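Local coordinates for protein LEC-6 (Caenorhabditis elegans, PDB 3VV1) that binds galactose-containing glycans as a galectin, with a preference for saccharides that contain fucose, at residues H62-L65 / D70-L73; N102-Q105 / I109-L112; I120-V125 / F130-E135. One frame throughout, in Å; residues are numbered along the deposited sequence.

Along the chain the three contacts come in series, and none nests in or crosses another. Contact 1 closes the turn between strands 60-66 and 71-78, in the sheet that holds part of the sugar pocket. Contact 2 closes the short loop that brings the chain from this sheet to strand 110-117 of the other one. Contact 3 closes the hairpin of strands 120-125 and 128-134, at one margin of the second sheet. In the folded sandwich they touch one another. I63 of contact 1 packs on L112 of contact 2. L73 meets I121 and F133 of contact 3. P103 and Y110 of contact 2 reach F130 and V125 of contact 3.

Contact 1. Residues H62-L65 / D70-L73; sequences HINL and DIVL
L65 and L73 form an antiparallel hydrogen-bonded pair in the hairpin of strands 60-66 and 71-78, and V72 joins L73 opposite L65 to make a classic beta bulge. The bond from L65 N to L73 O measures 2.8 Å and is nearly straight at 167°. In return L65 O takes the N-H of V72 at 2.8 Å, with V72 N almost on the line of the C=O, and a weak, longer bond from L73 N. The hairpin belongs to one sheet of the galectin beta sandwich. The side chains of L65 and L73 lie side by side and point the same way, with L65 CD1 4.2 Å from L73 CD2. L65 also packs on L48 of the other sheet. N64 and I71 meet at a slant. N64 holds CG beside its backbone N (chi1 -71°), where its amide lies against the I71 methyls. Both amide atoms are bonded: ND2 to E146, and OD1 to H74, a residue of the glycan pocket. N64 thus probably helps to position a sugar-contacting residue from the second shell. I71 CG2 comes within 3.9 Å of N64 OD1.

Contact 2. Residues N102-Q105 / I109-L112; sequences NPFQ and IYTL
The ring of F104 turns one edge toward a face of Y110. The planes stand 83° apart and the centroids are 5.1 Å apart, which makes a T-shaped pair. F104 CD1 does most of the touching. It sits over the Y110 face, offset toward the rim, and lies 3.6 Å from Y110 CG. The neighbouring CE1 of F104 reaches Y110 CB and CG at a greater distance. Farther along the same edge, F104 CZ meets L112 CD1 at 4.1 Å, the two side chains crossing at about a right angle. One face of the F104 ring is covered by P103 CG, which rests over the ring centre. Y110 carries CG beside its backbone N (chi1 -64°), and this sends the ring across to the loop 102-105. There Y110 OH accepts the N-H of Q105, 2.9 Å from Q105 N, in a bent bond of 140°. Residues 102-105 belong to the loop between strand 98-100 and strand 110-117, by which the chain passes from one sheet of the galectin sandwich to the other. The loop is shaped by an Asx turn: N102 OD1 accepts from F104 N at 2.9 Å, with the donor above the carbonyl plane. Q105 CB and CG lie near the Y110 hydroxyl, and Q105 OE1 takes a hydrogen bond from a water. L112 points into the sandwich, where it also meets F75 and I123. F104 packs there too, against F61 and F75 of the sugar-binding sheet.

Contact 3. Residues I120-V125 / F130-E135; sequences IISIFV and FADFVE
D132 faces S122 as a non-hydrogen-bonded pair, and its side chain reaches across the hairpin. D132 CB lies 3.9 Å from I120 CG2, and the carboxyl carbon CG comes closer to the same methyl. At the tip the two oxygens part company. D132 OD2 stays against I120 CG2, at 3.6 Å. D132 OD1 accepts the hydroxyl of S122, with S122 OG 2.9 Å away and above the carboxylate plane. The same OD1 also takes a bond from H129, near the start of strand 128-134, so two donors grip this one oxygen. D132 has CG anti to its carbonyl carbon (chi1 -84°), which swings the group toward the first strand.

Between these strands the backbone pairs are antiparallel. I121 and F133 exchange two bonds, I121 N to F133 O and F133 N to I121 O, both 2.8 Å. Nearer the turn, F130 and A131 both face I123, a classic beta bulge in which I123 O accepts from F130 N and A131 N. The F130 side chain runs alongside those of I123 and V125. I123 CG2 meets the edge of the F130 ring at CD2, 4.1 Å away, and V125 CG2 touches F130 CB.

The face carrying I121, I123, A131 and F133 turns into the galectin beta sandwich. There I121 and F133 pack on L73 of strand 71-78, and F133 also reaches N86 and S88 of strand 83-90. Strand 120-125 is flanked in its own sheet by strand 110-117, while strand 128-134 is an edge strand of that sheet within this chain.

Contact 1. Residues H62-L65 / D70-L73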
loop_
_atom_site.group_PDB
_atom_site.type_symbol
_atom_site.label_atom_id
_atom_site.label_comp_id
_atom_site.label_asym_id
_atom_site.label_seq_id
_atom_site.Cartn_x
_atom_site.Cartn_y
_atom_site.Cartn_z
ATOM N N HIS A 62 -8.450 18.883 9.222
ATOM C CA HIS A 62 -8.790 18.727 7.790
ATOM C C HIS A 62 -8.134 17.524 7.185
ATOM O O HIS A 62 -7.136 17.007 7.704
ATOM C CB HIS A 62 -8.469 20.015 6.976
ATOM C CG HIS A 62 -7.035 20.372 6.964
ATOM N ND1 HIS A 62 -6.481 21.240 7.858
ATOM C CD2 HIS A 62 -5.995 19.929 6.160
ATOM C CE1 HIS A 62 -5.186 21.386 7.580
ATOM N NE2 HIS A 62 -4.878 20.576 6.559
ATOM N N ILE A 63 -8.730 17.081 6.052
ATOM C CA ILE A 63 -8.119 16.080 5.174
ATOM C C ILE A 63 -7.912 16.778 3.846
ATOM O O ILE A 63 -8.851 17.366 3.322
ATOM C CB ILE A 63 -9.064 14.882 4.991
ATOM C CG1 ILE A 63 -9.209 14.015 6.257
ATOM C CG2 ILE A 63 -8.509 13.995 3.897
ATOM C CD1 ILE A 63 -10.212 14.435 7.245
ATOM N N ASN A 64 -6.695 16.728 3.320
ATOM C CA ASN A 64 -6.401 17.216 1.926
ATOM C C ASN A 64 -6.104 16.061 0.998
ATOM O O ASN A 64 -5.274 15.203 1.345
ATOM C CB ASN A 64 -5.197 18.148 1.902
ATOM C CG ASN A 64 -5.476 19.490 2.537
ATOM O OD1 ASN A 64 -6.609 19.974 2.529
ATOM N ND2 ASN A 64 -4.454 20.070 3.140
ATOM N N LEU A 65 -6.767 16.041 -0.166
ATOM C CA LEU A 65 -6.391 15.113 -1.256
ATOM C C LEU A 65 -5.640 15.994 -2.242
ATOM O O LEU A 65 -6.258 16.896 -2.854
ATOM C CB LEU A 65 -7.649 14.493 -1.880
ATOM C CG LEU A 65 -8.641 13.836 -0.927
ATOM C CD1 LEU A 65 -9.873 13.301 -1.682
ATOM C CD2 LEU A 65 -7.990 12.736 -0.081
ATOM N N ASP A 70 -1.754 21.122 -6.575
ATOM C CA ASP A 70 -2.944 21.764 -6.009
ATOM C C ASP A 70 -3.641 20.875 -5.049
ATOM O O ASP A 70 -3.348 19.654 -5.021
ATOM C CB ASP A 70 -3.900 22.213 -7.140
ATOM C CG ASP A 70 -3.615 23.623 -7.597
ATOM O OD1 ASP A 70 -3.564 24.587 -6.746
ATOM O OD2 ASP A 70 -3.409 23.770 -8.809
ATOM N N ILE A 71 -4.597 21.428 -4.301
ATOM C CA ILE A 71 -5.440 20.603 -3.439
ATOM C C ILE A 71 -6.761 20.303 -4.180
ATOM O O ILE A 71 -7.514 21.226 -4.539
ATOM C CB ILE A 71 -5.778 21.277 -2.099
ATOM C CG1 ILE A 71 -4.459 21.537 -1.337
ATOM C CG2 ILE A 71 -6.737 20.367 -1.325
ATOM C CD1 ILE A 71 -4.685 22.451 -0.129
ATOM N N VAL A 72 -7.003 19.039 -4.521
ATOM C CA VAL A 72 -8.271 18.687 -5.204
ATOM C C VAL A 72 -9.454 18.797 -4.252
ATOM O O VAL A 72 -10.510 19.305 -4.626
ATOM C CB VAL A 72 -8.195 17.271 -5.794
ATOM C CG1 VAL A 72 -9.595 16.734 -6.185
ATOM C CG2 VAL A 72 -7.268 17.272 -7.012
ATOM N N LEU A 73 -9.293 18.323 -2.998
ATOM C CA LEU A 73 -10.312 18.514 -1.977
ATOM C C LEU A 73 -9.698 18.764 -0.635
ATOM O O LEU A 73 -8.819 18.001 -0.181
ATOM C CB LEU A 73 -11.216 17.275 -1.894
ATOM C CG LEU A 73 -12.194 17.263 -0.704
ATOM C CD1 LEU A 73 -13.224 18.409 -0.721
ATOM C CD2 LEU A 73 -12.940 15.950 -0.670
#

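Contact 2. Residues N102-Q105 / I109-L112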
loop_
_atom_site.group_PDB
_atom_site.type_symbol
_atom_site.label_atom_id
_atom_site.label_comp_id
_atom_site.label_asym_id
_atom_site.label_seq_id
_atom_site.Cartn_x
_atom_site.Cartn_y
_atom_site.Cartn_z
ATOM N N ASN A 102 -21.827 20.489 10.452
ATOM C CA ASN A 102 -20.709 19.701 11.010
ATOM C C ASN A 102 -21.296 18.405 11.568
ATOM O O ASN A 102 -22.089 18.440 12.538
ATOM C CB ASN A 102 -20.011 20.492 12.133
ATOM C CG ASN A 102 -18.790 19.768 12.679
ATOM O OD1 ASN A 102 -18.484 18.634 12.285
ATOM N ND2 ASN A 102 -18.120 20.380 13.657
ATOM N N PRO A 103 -20.945 17.265 10.959
ATOM C CA PRO A 103 -21.545 16.025 11.424
ATOM C C PRO A 103 -20.779 15.442 12.608
ATOM O O PRO A 103 -21.179 14.374 13.145
ATOM C CB PRO A 103 -21.373 15.113 10.214
ATOM C CG PRO A 103 -20.061 15.552 9.588
ATOM C CD PRO A 103 -20.044 17.076 9.791
ATOM N N PHE A 104 -19.688 16.096 13.029
ATOM C CA PHE A 104 -18.846 15.497 14.069
ATOM C C PHE A 104 -19.024 16.150 15.415
ATOM O O PHE A 104 -19.345 17.333 15.489
ATOM C CB PHE A 104 -17.365 15.624 13.701
ATOM C CG PHE A 104 -17.048 15.170 12.314
ATOM C CD1 PHE A 104 -17.011 13.782 12.010
ATOM C CD2 PHE A 104 -16.731 16.087 11.308
ATOM C CE1 PHE A 104 -16.668 13.348 10.717
ATOM C CE2 PHE A 104 -16.404 15.651 10.017
ATOM C CZ PHE A 104 -16.379 14.279 9.714
ATOM N N GLN A 105 -18.752 15.384 16.455
ATOM C CA GLN A 105 -18.610 15.929 17.811
ATOM C C GLN A 105 -17.215 15.558 18.261
ATOM O O GLN A 105 -16.723 14.435 17.955
ATOM C CB GLN A 105 -19.626 15.272 18.739
ATOM C CG GLN A 105 -21.034 15.699 18.342
ATOM C CD GLN A 105 -22.099 15.027 19.180
ATOM O OE1 GLN A 105 -22.591 13.968 18.813
ATOM N NE2 GLN A 105 -22.447 15.627 20.316
ATOM N N ILE A 109 -16.134 8.759 17.997
ATOM C CA ILE A 109 -15.447 8.052 16.943
ATOM C C ILE A 109 -16.304 8.068 15.680
ATOM O O ILE A 109 -17.521 7.836 15.749
ATOM C CB ILE A 109 -15.161 6.577 17.335
ATOM C CG1 ILE A 109 -14.398 6.512 18.652
ATOM C CG2 ILE A 109 -14.369 5.889 16.214
ATOM C CD1 ILE A 109 -14.402 5.171 19.346
ATOM N N TYR A 110 -15.666 8.310 14.527
ATOM C CA TYR A 110 -16.396 8.329 13.244
ATOM C C TYR A 110 -15.631 7.550 12.206
ATOM O O TYR A 110 -14.384 7.611 12.127
ATOM C CB TYR A 110 -16.521 9.798 12.711
ATOM C CG TYR A 110 -17.349 10.613 13.672
ATOM C CD1 TYR A 110 -18.715 10.646 13.561
ATOM C CD2 TYR A 110 -16.751 11.329 14.736
ATOM C CE1 TYR A 110 -19.504 11.315 14.466
ATOM C CE2 TYR A 110 -17.520 12.013 15.640
ATOM C CZ TYR A 110 -18.911 11.990 15.529
ATOM O OH TYR A 110 -19.687 12.667 16.432
ATOM N N THR A 111 -16.382 6.882 11.341
ATOM C CA THR A 111 -15.855 6.323 10.139
ATOM C C THR A 111 -16.188 7.268 8.995
ATOM O O THR A 111 -17.360 7.519 8.696
ATOM C CB THR A 111 -16.406 4.922 9.893
ATOM O OG1 THR A 111 -15.941 4.027 10.909
ATOM C CG2 THR A 111 -15.949 4.397 8.490
ATOM N N LEU A 112 -15.147 7.831 8.409
ATOM C CA LEU A 112 -15.303 8.874 7.328
ATOM C C LEU A 112 -14.745 8.320 6.062
ATOM O O LEU A 112 -13.603 7.838 6.023
ATOM C CB LEU A 112 -14.532 10.142 7.752
ATOM C CG LEU A 112 -14.401 11.257 6.700
ATOM C CD1 LEU A 112 -15.799 11.801 6.447
ATOM C CD2 LEU A 112 -13.442 12.381 7.232
HETATM O O HOH W 1 -22.111 12.438 16.448
#

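Contact 3. Residues I120-V125 / F130-E135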
loop_
_atom_site.group_PDB
_atom_site.type_symbol
_atom_site.label_atom_id
_atom_site.label_comp_id
_atom_site.label_asym_id
_atom_site.label_seq_id
_atom_site.Cartn_x
_atom_site.Cartn_y
_atom_site.Cartn_z
ATOM N N ILE A 120 -16.929 13.300 -9.158
ATOM C CA ILE A 120 -17.631 13.593 -7.906
ATOM C C ILE A 120 -16.956 12.833 -6.798
ATOM O O ILE A 120 -16.763 11.592 -6.920
ATOM C CB ILE A 120 -19.109 13.188 -7.980
ATOM C CG1 ILE A 120 -19.796 13.961 -9.117
ATOM C CG2 ILE A 120 -19.820 13.474 -6.635
ATOM C CD1 ILE A 120 -21.227 13.514 -9.278
ATOM N N ILE A 121 -16.637 13.545 -5.698
ATOM C CA ILE A 121 -16.121 12.842 -4.522
ATOM C C ILE A 121 -17.288 12.830 -3.528
ATOM O O ILE A 121 -17.696 13.879 -3.026
ATOM C CB ILE A 121 -14.858 13.543 -3.966
ATOM C CG1 ILE A 121 -13.754 13.529 -5.070
ATOM C CG2 ILE A 121 -14.426 12.818 -2.649
ATOM C CD1 ILE A 121 -12.550 14.386 -4.732
ATOM N N SER A 122 -17.787 11.628 -3.236
ATOM C CA SER A 122 -18.949 11.417 -2.344
ATOM C C SER A 122 -18.326 11.168 -0.951
ATOM O O SER A 122 -17.314 10.463 -0.801
ATOM C CB SER A 122 -19.760 10.171 -2.771
ATOM O OG SER A 122 -20.375 10.499 -4.008
ATOM N N ILE A 123 -18.949 11.715 0.083
ATOM C CA ILE A 123 -18.399 11.688 1.449
ATOM C C ILE A 123 -19.452 11.076 2.360
ATOM O O ILE A 123 -20.604 11.517 2.316
ATOM C CB ILE A 123 -18.039 13.112 1.919
ATOM C CG1 ILE A 123 -17.098 13.807 0.899
ATOM C CG2 ILE A 123 -17.366 13.043 3.306
ATOM C CD1 ILE A 123 -17.021 15.300 1.191
ATOM N N PHE A 124 -19.048 10.055 3.154
ATOM C CA PHE A 124 -19.944 9.353 4.070
ATOM C C PHE A 124 -19.429 9.419 5.472
ATOM O O PHE A 124 -18.237 9.352 5.690
ATOM C CB PHE A 124 -20.032 7.865 3.631
ATOM C CG PHE A 124 -20.519 7.702 2.206
ATOM C CD1 PHE A 124 -19.629 7.941 1.139
ATOM C CD2 PHE A 124 -21.860 7.420 1.937
ATOM C CE1 PHE A 124 -20.080 7.828 -0.184
ATOM C CE2 PHE A 124 -22.339 7.317 0.585
ATOM C CZ PHE A 124 -21.409 7.520 -0.440
ATOM N N VAL A 125 -20.358 9.534 6.426
ATOM C CA VAL A 125 -19.985 9.528 7.841
ATOM C C VAL A 125 -20.772 8.393 8.479
ATOM O O VAL A 125 -22.017 8.376 8.385
ATOM C CB VAL A 125 -20.324 10.880 8.481
ATOM C CG1 VAL A 125 -20.009 10.823 9.993
ATOM C CG2 VAL A 125 -19.472 11.970 7.835
ATOM N N PHE A 130 -23.082 12.002 3.425
ATOM C CA PHE A 130 -22.985 13.328 4.068
ATOM C C PHE A 130 -22.995 14.443 3.018
ATOM O O PHE A 130 -23.781 15.409 3.133
ATOM C CB PHE A 130 -21.709 13.387 4.926
ATOM C CG PHE A 130 -21.408 14.771 5.412
ATOM C CD1 PHE A 130 -22.256 15.412 6.334
ATOM C CD2 PHE A 130 -20.307 15.444 4.925
ATOM C CE1 PHE A 130 -21.982 16.700 6.748
ATOM C CE2 PHE A 130 -20.077 16.770 5.291
ATOM C CZ PHE A 130 -20.909 17.379 6.239
ATOM N N ALA A 131 -22.115 14.353 2.010
ATOM C CA ALA A 131 -22.087 15.426 1.005
ATOM C C ALA A 131 -21.377 14.922 -0.229
ATOM O O ALA A 131 -20.544 14.033 -0.141
ATOM C CB ALA A 131 -21.298 16.640 1.539
ATOM N N ASP A 132 -21.694 15.521 -1.360
ATOM C CA ASP A 132 -20.889 15.395 -2.558
ATOM C C ASP A 132 -20.030 16.638 -2.765
ATOM O O ASP A 132 -20.438 17.790 -2.402
ATOM C CB ASP A 132 -21.793 15.263 -3.767
ATOM C CG ASP A 132 -22.267 13.829 -3.996
ATOM O OD1 ASP A 132 -21.892 12.882 -3.282
ATOM O OD2 ASP A 132 -23.043 13.663 -4.972
ATOM N N PHE A 133 -18.838 16.425 -3.354
ATOM C CA PHE A 133 -17.996 17.537 -3.774
ATOM C C PHE A 133 -17.726 17.303 -5.256
ATOM O O PHE A 133 -17.179 16.278 -5.635
ATOM C CB PHE A 133 -16.668 17.524 -2.991
ATOM C CG PHE A 133 -15.750 18.642 -3.373
ATOM C CD1 PHE A 133 -16.042 19.927 -2.989
ATOM C CD2 PHE A 133 -14.614 18.393 -4.154
ATOM C CE1 PHE A 133 -15.176 20.975 -3.335
ATOM C CE2 PHE A 133 -13.749 19.421 -4.495
ATOM C CZ PHE A 133 -14.041 20.726 -4.099
ATOM N N VAL A 134 -18.065 18.259 -6.095
ATOM C CA VAL A 134 -17.792 18.132 -7.532
ATOM C C VAL A 134 -16.386 18.679 -7.765
ATOM O O VAL A 134 -16.155 19.912 -7.572
ATOM C CB VAL A 134 -18.852 18.921 -8.332
ATOM C CG1 VAL A 134 -18.469 18.961 -9.814
ATOM C CG2 VAL A 134 -20.259 18.328 -8.138
ATOM N N GLU A 135 -15.444 17.819 -8.120
ATOM C CA GLU A 135 -14.042 18.265 -8.186
ATOM C C GLU A 135 -13.845 19.317 -9.316
ATOM O O GLU A 135 -14.589 19.372 -10.332
ATOM C CB GLU A 135 -13.059 17.072 -8.347
ATOM C CG GLU A 135 -13.116 16.447 -9.749
ATOM C CD GLU A 135 -12.453 15.086 -9.802
ATOM O OE1 GLU A 135 -12.546 14.330 -8.820
ATOM O OE2 GLU A 135 -11.871 14.751 -10.864
#